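Local atomic coordinates of type I modular polyketide synthase (PDB entry 6IYR), a protein that probably transfers an acyl extender unit from coenzyme A toward the acyl carrier protein in module 8 of salinomycin biosynthesis. Residues 41-46 with 74-79; 91-96 with 115-120; 232-237 with 342-347; 239-244 with 336-341. All coordinates share one frame; numbering follows the deposited sequence.

The four contacts fall into two groups. Interactions 1 and 2, with centres about 10 Å apart, share one small antiparallel sheet: W43 N bonds to V92 O (2.9 Å), joining strand 41-47 to strand 88-94, whose other edge pairs with strand 116-120. Interactions 3 and 4, centres about 12 Å apart, both use helix 235-248 in the acyltransferase domain; D237 of one packs on I341 of the other. About 43 Å separates the centres of interactions 2 and 4, which lie on opposite sides of the chain's centre. Segment 232-237 follows helix 222-230, which begins at the probable nucleophile elbow around S220, so interaction 3 is the one closest in sequence to the presumed catalytic serine.

Interaction 1 (41-46 with 74-79); sequences IPWTVS and DVAAAL
The indole of W43 carries V75 over one face: V75 CG1 lies 3.4 Å from the centroid of the six-membered ring and only 15° off the ring normal, a CH-pi contact aimed almost at the ring centre. V75 CG1 gets there by standing anti to its own backbone N (chi1 173°), while CB of the same valine leans over the side of the indole near NE1 and CZ2. Neither of the other two helix side chains is squarely over the face or at the edge. A76 CB approaches W43 CD1 obliquely at 3.8 Å, and L79 CD1 tucks in beside W43 CB at 3.4 Å. The polar corner of the indole is also fixed, because W43 NE1 donates to P72 O at the start of the same helix.

Around the ring, the helix fits closely under the strand backbone. A76 CB sits 3.2 Å from P42 O, and L79 CB lies 3.4 Å from T44 O. No direct hydrogen bond links the segments; a water does it instead. The water accepts from T44 N at 2.9 Å and passes the bond on to A76 O at 3.0 Å, linking the strand amide to the helix carbonyl.

Strand 41-47 is an outermost strand of the three-stranded sheet, and segment 74-79 of helix 72-79 runs at 32° to strand segment 41-46. W43 also stacks on F100 and touches L104 of helix 97-108, T64 of helix 50-65 and V92 of strand 88-94, so its indole is wedged among three helices and the sheet.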
loop_
_atom_site.group_PDB
_atom_site.type_symbol
_atom_site.label_atom_id
_atom_site.label_comp_id
_atom_site.label_asym_id
_atom_site.label_seq_id
_atom_site.Cartn_x
_atom_site.Cartn_y
_atom_site.Cartn_z
ATOM N N ILE A 41 -10.650 -8.340 -19.273
ATOM C CA ILE A 41 -9.769 -9.473 -19.487
ATOM C C ILE A 41 -8.368 -9.025 -19.947
ATOM O O ILE A 41 -8.231 -8.165 -20.808
ATOM C CB ILE A 41 -10.395 -10.422 -20.518
ATOM C CG1 ILE A 41 -11.670 -11.031 -19.946
ATOM C CG2 ILE A 41 -9.451 -11.547 -20.882
ATOM C CD1 ILE A 41 -12.639 -11.471 -21.023
ATOM N N PRO A 42 -7.318 -9.609 -19.354
ATOM C CA PRO A 42 -5.967 -9.211 -19.693
ATOM C C PRO A 42 -5.418 -10.067 -20.822
ATOM O O PRO A 42 -5.536 -11.289 -20.764
ATOM C CB PRO A 42 -5.188 -9.504 -18.400
ATOM C CG PRO A 42 -5.915 -10.645 -17.796
ATOM C CD PRO A 42 -7.359 -10.389 -18.104
ATOM N N TRP A 43 -4.787 -9.436 -21.813
ATOM C CA TRP A 43 -3.973 -10.180 -22.743
ATOM C C TRP A 43 -2.570 -9.731 -22.509
ATOM O O TRP A 43 -2.299 -8.518 -22.512
ATOM C CB TRP A 43 -4.349 -9.857 -24.197
ATOM C CG TRP A 43 -5.673 -10.389 -24.660
ATOM C CD1 TRP A 43 -6.604 -11.057 -23.931
ATOM C CD2 TRP A 43 -6.226 -10.237 -25.984
ATOM N NE1 TRP A 43 -7.715 -11.351 -24.729
ATOM C CE2 TRP A 43 -7.500 -10.831 -25.983
ATOM C CE3 TRP A 43 -5.748 -9.671 -27.168
ATOM C CZ2 TRP A 43 -8.306 -10.861 -27.122
ATOM C CZ3 TRP A 43 -6.570 -9.667 -28.292
ATOM C CH2 TRP A 43 -7.830 -10.250 -28.256
ATOM N N THR A 44 -1.666 -10.696 -22.378
ATOM C CA THR A 44 -0.283 -10.403 -22.110
ATOM C C THR A 44 0.560 -10.707 -23.335
ATOM O O THR A 44 0.286 -11.619 -24.078
ATOM C CB THR A 44 0.244 -11.209 -20.897
ATOM O OG1 THR A 44 0.136 -12.605 -21.146
ATOM C CG2 THR A 44 -0.563 -10.881 -19.680
ATOM N N VAL A 45 1.555 -9.886 -23.572
ATOM C CA VAL A 45 2.516 -10.190 -24.579
ATOM C C VAL A 45 3.901 -9.796 -24.066
ATOM O O VAL A 45 4.012 -8.959 -23.162
ATOM C CB VAL A 45 2.149 -9.423 -25.860
ATOM C CG1 VAL A 45 2.308 -7.931 -25.652
ATOM C CG2 VAL A 45 2.992 -9.912 -27.021
ATOM N N SER A 46 4.953 -10.439 -24.575
ATOM C CA SER A 46 6.311 -10.010 -24.260
ATOM C C SER A 46 7.266 -10.229 -25.420
ATOM O O SER A 46 7.024 -11.057 -26.275
ATOM C CB SER A 46 6.819 -10.785 -23.061
ATOM O OG SER A 46 6.553 -12.147 -23.245
ATOM N N ASP A 74 -10.351 -17.121 -24.310
ATOM C CA ASP A 74 -9.554 -18.119 -25.028
ATOM C C ASP A 74 -8.231 -17.525 -25.474
ATOM O O ASP A 74 -7.198 -18.187 -25.473
ATOM C CB ASP A 74 -10.299 -18.634 -26.271
ATOM C CG ASP A 74 -11.598 -19.360 -25.931
ATOM O OD1 ASP A 74 -11.812 -19.635 -24.736
ATOM O OD2 ASP A 74 -12.428 -19.601 -26.846
ATOM N N VAL A 75 -8.285 -16.301 -25.983
ATOM C CA VAL A 75 -7.062 -15.634 -26.411
ATOM C C VAL A 75 -6.091 -15.467 -25.227
ATOM O O VAL A 75 -4.868 -15.645 -25.392
ATOM C CB VAL A 75 -7.365 -14.251 -27.037
ATOM C CG1 VAL A 75 -6.074 -13.498 -27.331
ATOM C CG2 VAL A 75 -8.175 -14.427 -28.310
ATOM N N ALA A 76 -6.611 -14.992 -24.089
ATOM C CA ALA A 76 -5.745 -14.708 -22.930
ATOM C C ALA A 76 -5.047 -15.986 -22.479
ATOM O O ALA A 76 -3.826 -16.011 -22.354
ATOM C CB ALA A 76 -6.546 -14.146 -21.790
ATOM N N ALA A 77 -5.832 -17.056 -22.337
ATOM C CA ALA A 77 -5.309 -18.402 -22.063
ATOM C C ALA A 77 -4.137 -18.724 -22.982
ATOM O O ALA A 77 -3.040 -19.102 -22.542
ATOM C CB ALA A 77 -6.430 -19.429 -22.265
ATOM N N ALA A 78 -4.358 -18.497 -24.269
ATOM C CA ALA A 78 -3.408 -18.881 -25.277
ATOM C C ALA A 78 -2.140 -18.074 -25.162
ATOM O O ALA A 78 -1.084 -18.517 -25.580
ATOM C CB ALA A 78 -4.026 -18.664 -26.633
ATOM N N LEU A 79 -2.262 -16.845 -24.697
ATOM C CA LEU A 79 -1.103 -15.981 -24.595
ATOM C C LEU A 79 -0.196 -16.352 -23.425
ATOM O O LEU A 79 0.999 -16.155 -23.498
ATOM C CB LEU A 79 -1.522 -14.509 -24.534
ATOM C CG LEU A 79 -2.098 -13.880 -25.800
ATOM C CD1 LEU A 79 -2.790 -12.564 -25.518
ATOM C CD2 LEU A 79 -1.035 -13.706 -26.865
HETATM O O HOH W 1 -2.677 -13.276 -21.676
#

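Interaction 2 (91-96 with 115-120); sequences VVLAED and GVIEGG
V91 and I117 form an antiparallel hydrogen-bonded pair, with V91 N donating to I117 O at 2.7 Å and I117 N to V91 O at 2.9 Å. The next pair, V92 with V116, is a non-hydrogen-bonded one, and the strands run at 169° to each other with their axes 4.9 Å apart. One step on, a single bond, L93 N to G115 O at 2.8 Å, follows just before strand 116-120 begins. V92 CA adds a CH...O contact to the same carbonyl at 3.1 Å. G115 has a positive phi of 64°, so the chain turns into the strand in a left-handed conformation.

These two strands belong to a three-stranded antiparallel sheet in the order 41-47, 88-94, 116-120, with helix 97-108 connecting the last two. Such a sheet backed by helices is consistent with the linker that precedes the acyltransferase in modular polyketide synthases. D96 caps the start of that connecting helix through OD1 and G99 N.

On one face I117 works as the bridge between V91 and L93. Its CG1 branch lies beside the backbone N (chi1 -52°), which carries CD1 across the strand gap to L93 CD2 at 3.5 Å; the two side chains meet at a slant. The same CD1 is 4.4 Å from V91 CB. Helix 431-443 covers this side, with A439 against I117, T436 against L93 and W442 against V91. On the other face V92 and V116 both pack on A103 of helix 97-108.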
loop_
_atom_site.group_PDB
_atom_site.type_symbol
_atom_site.label_atom_id
_atom_site.label_comp_id
_atom_site.label_asym_id
_atom_site.label_seq_id
_atom_site.Cartn_x
_atom_site.Cartn_y
_atom_site.Cartn_z
ATOM N N VAL A 91 0.568 -5.382 -21.524
ATOM C CA VAL A 91 -0.714 -5.985 -21.202
ATOM C C VAL A 91 -1.786 -5.070 -21.747
ATOM O O VAL A 91 -1.678 -3.840 -21.630
ATOM C CB VAL A 91 -0.926 -6.133 -19.691
ATOM C CG1 VAL A 91 -2.223 -6.861 -19.429
ATOM C CG2 VAL A 91 0.229 -6.864 -19.037
ATOM N N VAL A 92 -2.826 -5.648 -22.348
ATOM C CA VAL A 92 -4.013 -4.846 -22.638
ATOM C C VAL A 92 -5.188 -5.416 -21.941
ATOM O O VAL A 92 -5.252 -6.619 -21.717
ATOM C CB VAL A 92 -4.315 -4.739 -24.151
ATOM C CG1 VAL A 92 -3.128 -4.101 -24.863
ATOM C CG2 VAL A 92 -4.593 -6.109 -24.729
ATOM N N LEU A 93 -6.050 -4.535 -21.456
ATOM C CA LEU A 93 -7.228 -4.961 -20.697
ATOM C C LEU A 93 -8.395 -4.464 -21.479
ATOM O O LEU A 93 -8.483 -3.271 -21.717
ATOM C CB LEU A 93 -7.330 -4.236 -19.346
ATOM C CG LEU A 93 -6.553 -4.624 -18.098
ATOM C CD1 LEU A 93 -5.631 -5.790 -18.344
ATOM C CD2 LEU A 93 -5.824 -3.410 -17.549
ATOM N N ALA A 94 -9.376 -5.314 -21.706
ATOM C CA ALA A 94 -10.582 -4.839 -22.349
ATOM C C ALA A 94 -11.642 -5.901 -22.167
ATOM O O ALA A 94 -11.345 -7.033 -21.771
ATOM C CB ALA A 94 -10.317 -4.563 -23.832
ATOM N N GLU A 95 -12.882 -5.477 -22.369
ATOM C CA GLU A 95 -14.072 -6.288 -22.161
ATOM C C GLU A 95 -14.545 -6.924 -23.432
ATOM O O GLU A 95 -15.237 -7.912 -23.373
ATOM C CB GLU A 95 -15.218 -5.425 -21.644
ATOM C CG GLU A 95 -14.832 -4.500 -20.505
ATOM C CD GLU A 95 -16.031 -3.987 -19.725
ATOM O OE1 GLU A 95 -17.135 -4.520 -19.935
ATOM O OE2 GLU A 95 -15.866 -3.034 -18.933
ATOM N N ASP A 96 -14.173 -6.368 -24.582
ATOM C CA ASP A 96 -14.598 -6.917 -25.870
ATOM C C ASP A 96 -13.580 -6.742 -26.992
ATOM O O ASP A 96 -12.612 -5.995 -26.876
ATOM C CB ASP A 96 -15.922 -6.281 -26.277
ATOM C CG ASP A 96 -15.856 -4.777 -26.329
ATOM O OD1 ASP A 96 -14.825 -4.213 -26.729
ATOM O OD2 ASP A 96 -16.834 -4.143 -25.925
ATOM N N GLY A 115 -6.245 0.979 -20.126
ATOM C CA GLY A 115 -6.108 -0.454 -20.365
ATOM C C GLY A 115 -4.909 -0.872 -21.193
ATOM O O GLY A 115 -4.818 -2.013 -21.616
ATOM N N VAL A 116 -3.992 0.046 -21.443
ATOM C CA VAL A 116 -2.703 -0.306 -22.003
ATOM C C VAL A 116 -1.607 -0.136 -20.964
ATOM O O VAL A 116 -1.346 0.963 -20.531
ATOM C CB VAL A 116 -2.344 0.586 -23.188
ATOM C CG1 VAL A 116 -0.961 0.217 -23.707
ATOM C CG2 VAL A 116 -3.382 0.424 -24.295
ATOM N N ILE A 117 -0.891 -1.217 -20.678
ATOM C CA ILE A 117 0.253 -1.173 -19.758
ATOM C C ILE A 117 1.486 -1.761 -20.434
ATOM O O ILE A 117 1.430 -2.851 -20.980
ATOM C CB ILE A 117 -0.047 -1.979 -18.473
ATOM C CG1 ILE A 117 -1.377 -1.509 -17.861
ATOM C CG2 ILE A 117 1.068 -1.799 -17.458
ATOM C CD1 ILE A 117 -2.570 -2.278 -18.386
ATOM N N GLU A 118 2.624 -1.093 -20.294
ATOM C CA GLU A 118 3.876 -1.554 -20.904
ATOM C C GLU A 118 5.034 -1.244 -19.957
ATOM O O GLU A 118 5.042 -0.219 -19.272
ATOM C CB GLU A 118 4.089 -0.864 -22.260
ATOM C CG GLU A 118 5.536 -0.698 -22.698
ATOM C CD GLU A 118 6.168 0.594 -22.203
ATOM O OE1 GLU A 118 7.399 0.735 -22.322
ATOM O OE2 GLU A 118 5.445 1.487 -21.718
ATOM N N GLY A 119 6.009 -2.133 -19.916
ATOM C CA GLY A 119 7.215 -1.892 -19.137
ATOM C C GLY A 119 8.184 -3.032 -19.345
ATOM O O GLY A 119 7.828 -4.042 -19.956
ATOM N N GLY A 120 9.369 -2.900 -18.751
ATOM C CA GLY A 120 10.392 -3.936 -18.794
ATOM C C GLY A 120 10.733 -4.498 -17.426
ATOM O O GLY A 120 10.641 -3.792 -16.431
#

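Interaction 3 (232-237 with 342-347); sequences ALSLGD and APRTAE
R344 lays its guanidinium flat over the backbone at S234. The amide nitrogen of S234 lies 3.7 Å above the guanidinium plane, over its centre, and the carbonyl carbon of L233 is on the same face but nearer the rim. The side chain folds back to do this: CG stands between the backbone N and the carbonyl carbon (chi1 71°), and the chain bends again at chi2. R344 NH2 comes 3.6 Å from S234 CB, while NE is spoken for by G231 O. The backbone of R344 bonds as well, its N donating to A232 O at 2.8 Å.

L233 and P343 lie side by side and point the same way, with L233 CD2 4.0 Å from P343 CB. A232 CB touches A346 CB at 3.8 Å, so apolar contacts accompany that backbone bond.

At the other end D237 OD2 takes a nearly straight bond from A342 N (2.9 Å), reaching it from above the carboxylate plane. Water 2 ties the corner together: it donates to D237 OD2 and to A342 O, and accepts from S234 N at 2.9 Å. The carboxylate is thus gripped by an amide and a water, and its position at the start of a helix probably favours its negative charge.

S234 is the N-cap of helix 235-248, its OG accepting from D237 N at 3.1 Å. The return half of a capping box is replaced here by water 2 between D237 and S234 N, and this capped start joins helix 235-248 of the acyltransferase domain to the loop leading to strand 350-351.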
loop_
_atom_site.group_PDB
_atom_site.type_symbol
_atom_site.label_atom_id
_atom_site.label_comp_id
_atom_site.label_asym_id
_atom_site.label_seq_id
_atom_site.Cartn_x
_atom_site.Cartn_y
_atom_site.Cartn_z
ATOM N N ALA A 232 3.168 -12.581 12.317
ATOM C CA ALA A 232 3.680 -12.305 13.669
ATOM C C ALA A 232 2.589 -12.031 14.710
ATOM O O ALA A 232 2.773 -12.247 15.926
ATOM C CB ALA A 232 4.685 -11.192 13.621
ATOM N N LEU A 233 1.405 -11.679 14.236
ATOM C CA LEU A 233 0.218 -11.710 15.088
ATOM C C LEU A 233 -0.863 -12.468 14.374
ATOM O O LEU A 233 -0.953 -12.388 13.136
ATOM C CB LEU A 233 -0.319 -10.292 15.367
ATOM C CG LEU A 233 0.592 -9.331 16.152
ATOM C CD1 LEU A 233 0.052 -7.896 16.119
ATOM C CD2 LEU A 233 0.711 -9.810 17.584
ATOM N N SER A 234 -1.722 -13.121 15.160
ATOM C CA SER A 234 -2.937 -13.689 14.642
ATOM C C SER A 234 -3.793 -12.544 14.211
ATOM O O SER A 234 -3.648 -11.426 14.722
ATOM C CB SER A 234 -3.693 -14.505 15.704
ATOM O OG SER A 234 -4.086 -13.709 16.826
ATOM N N LEU A 235 -4.815 -12.866 13.440
ATOM C CA LEU A 235 -5.727 -11.845 12.956
ATOM C C LEU A 235 -6.453 -11.234 14.140
ATOM O O LEU A 235 -6.694 -10.042 14.167
ATOM C CB LEU A 235 -6.760 -12.459 12.029
ATOM C CG LEU A 235 -7.068 -11.839 10.671
ATOM C CD1 LEU A 235 -8.557 -11.767 10.412
ATOM C CD2 LEU A 235 -6.385 -10.529 10.384
ATOM N N GLY A 236 -6.862 -12.076 15.082
ATOM C CA GLY A 236 -7.532 -11.606 16.296
ATOM C C GLY A 236 -6.705 -10.597 17.099
ATOM O O GLY A 236 -7.235 -9.616 17.627
ATOM N N ASP A 237 -5.444 -10.938 17.309
ATOM C CA ASP A 237 -4.515 -10.074 18.013
ATOM C C ASP A 237 -4.200 -8.792 17.241
ATOM O O ASP A 237 -4.105 -7.740 17.848
ATOM C CB ASP A 237 -3.229 -10.802 18.362
ATOM C CG ASP A 237 -3.384 -11.697 19.635
ATOM O OD1 ASP A 237 -4.405 -11.582 20.346
ATOM O OD2 ASP A 237 -2.413 -12.393 19.973
ATOM N N ALA A 342 -0.335 -12.307 21.925
ATOM C CA ALA A 342 0.693 -13.336 21.848
ATOM C C ALA A 342 1.411 -13.293 20.506
ATOM O O ALA A 342 1.093 -14.057 19.594
ATOM C CB ALA A 342 0.073 -14.722 22.060
ATOM N N PRO A 343 2.449 -12.459 20.401
ATOM C CA PRO A 343 3.107 -12.413 19.131
ATOM C C PRO A 343 3.884 -13.695 18.895
ATOM O O PRO A 343 4.311 -14.329 19.832
ATOM C CB PRO A 343 4.065 -11.227 19.266
ATOM C CG PRO A 343 4.215 -10.999 20.706
ATOM C CD PRO A 343 2.933 -11.419 21.318
ATOM N N ARG A 344 4.221 -13.972 17.658
ATOM C CA ARG A 344 4.858 -15.219 17.359
ATOM C C ARG A 344 5.680 -15.027 16.127
ATOM O O ARG A 344 5.815 -13.901 15.655
ATOM C CB ARG A 344 3.800 -16.285 17.174
ATOM C CG ARG A 344 3.002 -16.113 15.907
ATOM C CD ARG A 344 1.539 -15.974 16.209
ATOM N NE ARG A 344 0.749 -16.098 14.987
ATOM C CZ ARG A 344 -0.483 -16.596 14.947
ATOM N NH1 ARG A 344 -1.139 -16.670 13.797
ATOM N NH2 ARG A 344 -1.088 -16.956 16.067
ATOM N N THR A 345 6.409 -16.072 15.747
ATOM C CA THR A 345 7.474 -15.942 14.798
ATOM C C THR A 345 6.800 -15.580 13.491
ATOM O O THR A 345 5.769 -16.129 13.194
ATOM C CB THR A 345 8.265 -17.266 14.597
ATOM O OG1 THR A 345 8.978 -17.614 15.798
ATOM C CG2 THR A 345 9.299 -17.079 13.504
ATOM N N ALA A 346 7.364 -14.644 12.745
ATOM C CA ALA A 346 6.758 -14.219 11.479
ATOM C C ALA A 346 7.239 -15.138 10.390
ATOM O O ALA A 346 8.453 -15.381 10.269
ATOM C CB ALA A 346 7.150 -12.786 11.150
ATOM N N GLU A 347 6.305 -15.519 9.525
ATOM C CA GLU A 347 6.604 -16.358 8.354
ATOM C C GLU A 347 7.101 -15.589 7.157
ATOM O O GLU A 347 7.642 -16.179 6.234
ATOM C CB GLU A 347 5.357 -17.112 7.931
ATOM C CG GLU A 347 4.639 -17.795 9.068
ATOM C CD GLU A 347 3.367 -18.453 8.588
ATOM O OE1 GLU A 347 3.205 -18.576 7.355
ATOM O OE2 GLU A 347 2.507 -18.782 9.429
HETATM O O HOH W 2 -0.883 -13.351 17.978
#

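Interaction 4 (239-244 with 336-341); sequences AKVSAL and SALSGI
V241 fits its CG2 methyl between two side chains of the other segment, 4.0 Å from L338 CG and 3.9 Å from I341 CD1. Both partners cross it at about a right angle. The contact packs helix 235-248 of the acyltransferase domain against the C-terminal part of helix 331-337 and the type I beta turn from L338 to I341. That turn brings L338 and I341 round to the same helix surface. No hydrogen bond crosses between the segments, so the join is made by apolar groups.

L244, one helical turn on from V241, closes one side: its CB touches L338 CD1 at 3.9 Å and A337 CB at 4.3 Å. I341 also receives K240, whose extended chain crosses it at a slant, with K240 CD 4.0 Å from I341 CG2. W369 of helix 366-374 packs on both V241 and I341, while Y167 lies against K240 and L244.

K240 CG stands anti to the backbone N (chi1 -179°), and from there the chain runs out straight toward the end of helix 331-337, placing K240 CE 3.6 Å from A337 O.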
loop_
_atom_site.group_PDB
_atom_site.type_symbol
_atom_site.label_atom_id
_atom_site.label_comp_id
_atom_site.label_asym_id
_atom_site.label_seq_id
_atom_site.Cartn_x
_atom_site.Cartn_y
_atom_site.Cartn_z
ATOM N N ALA A 239 -6.153 -7.313 15.182
ATOM C CA ALA A 239 -7.346 -6.516 15.239
ATOM C C ALA A 239 -7.471 -5.827 16.580
ATOM O O ALA A 239 -8.018 -4.736 16.689
ATOM C CB ALA A 239 -8.568 -7.387 15.010
ATOM N N LYS A 240 -7.175 -6.557 17.641
ATOM C CA LYS A 240 -7.176 -5.958 18.936
ATOM C C LYS A 240 -6.177 -4.762 18.992
ATOM O O LYS A 240 -6.547 -3.680 19.409
ATOM C CB LYS A 240 -6.849 -7.019 19.978
ATOM C CG LYS A 240 -6.836 -6.535 21.405
ATOM C CD LYS A 240 -6.376 -7.700 22.296
ATOM C CE LYS A 240 -6.746 -7.498 23.749
ATOM N NZ LYS A 240 -6.711 -8.779 24.501
ATOM N N VAL A 241 -4.940 -4.957 18.563
ATOM C CA VAL A 241 -3.963 -3.850 18.551
ATOM C C VAL A 241 -4.493 -2.674 17.745
ATOM O O VAL A 241 -4.500 -1.544 18.242
ATOM C CB VAL A 241 -2.600 -4.275 18.008
ATOM C CG1 VAL A 241 -1.633 -3.096 17.931
ATOM C CG2 VAL A 241 -1.984 -5.344 18.907
ATOM N N SER A 242 -5.154 -2.968 16.621
ATOM C CA SER A 242 -5.597 -1.909 15.734
ATOM C C SER A 242 -6.693 -1.100 16.398
ATOM O O SER A 242 -6.618 0.124 16.452
ATOM C CB SER A 242 -6.096 -2.463 14.391
ATOM O OG SER A 242 -6.621 -1.391 13.611
ATOM N N ALA A 243 -7.674 -1.802 16.943
ATOM C CA ALA A 243 -8.856 -1.188 17.453
ATOM C C ALA A 243 -8.580 -0.482 18.774
ATOM O O ALA A 243 -9.136 0.581 19.055
ATOM C CB ALA A 243 -9.926 -2.228 17.640
ATOM N N LEU A 244 -7.782 -1.111 19.617
ATOM C CA LEU A 244 -7.622 -0.622 20.993
ATOM C C LEU A 244 -6.556 0.483 21.036
ATOM O O LEU A 244 -6.653 1.460 21.780
ATOM C CB LEU A 244 -7.248 -1.797 21.913
ATOM C CG LEU A 244 -8.389 -2.465 22.677
ATOM C CD1 LEU A 244 -9.762 -2.410 22.045
ATOM C CD2 LEU A 244 -8.072 -3.847 23.210
ATOM N N SER A 336 -1.483 -1.454 28.886
ATOM C CA SER A 336 -2.421 -2.301 29.599
ATOM C C SER A 336 -3.468 -2.958 28.662
ATOM O O SER A 336 -3.755 -4.158 28.782
ATOM C CB SER A 336 -3.102 -1.497 30.681
ATOM O OG SER A 336 -4.122 -2.239 31.265
ATOM N N ALA A 337 -4.001 -2.184 27.718
ATOM C CA ALA A 337 -4.992 -2.694 26.758
ATOM C C ALA A 337 -4.465 -3.927 26.007
ATOM O O ALA A 337 -5.223 -4.825 25.673
ATOM C CB ALA A 337 -5.359 -1.605 25.750
ATOM N N LEU A 338 -3.196 -3.889 25.649
ATOM C CA LEU A 338 -2.573 -4.907 24.822
ATOM C C LEU A 338 -1.703 -5.933 25.583
ATOM O O LEU A 338 -0.921 -6.660 24.974
ATOM C CB LEU A 338 -1.653 -4.223 23.819
ATOM C CG LEU A 338 -2.261 -3.632 22.558
ATOM C CD1 LEU A 338 -3.759 -3.454 22.597
ATOM C CD2 LEU A 338 -1.537 -2.375 22.199
ATOM N N SER A 339 -1.836 -6.018 26.893
ATOM C CA SER A 339 -0.969 -6.921 27.649
ATOM C C SER A 339 -1.175 -8.385 27.239
ATOM O O SER A 339 -0.286 -9.206 27.432
ATOM C CB SER A 339 -1.223 -6.789 29.147
ATOM O OG SER A 339 -2.545 -7.209 29.422
ATOM N N GLY A 340 -2.352 -8.713 26.717
ATOM C CA GLY A 340 -2.705 -10.108 26.479
ATOM C C GLY A 340 -2.344 -10.684 25.121
ATOM O O GLY A 340 -2.525 -11.867 24.904
ATOM N N ILE A 341 -1.849 -9.885 24.182
ATOM C CA ILE A 341 -1.583 -10.446 22.861
ATOM C C ILE A 341 -0.436 -11.456 22.940
ATOM O O ILE A 341 0.414 -11.354 23.815
ATOM C CB ILE A 341 -1.279 -9.350 21.803
ATOM C CG1 ILE A 341 -0.073 -8.505 22.210
ATOM C CG2 ILE A 341 -2.481 -8.434 21.644
ATOM C CD1 ILE A 341 0.312 -7.450 21.169
#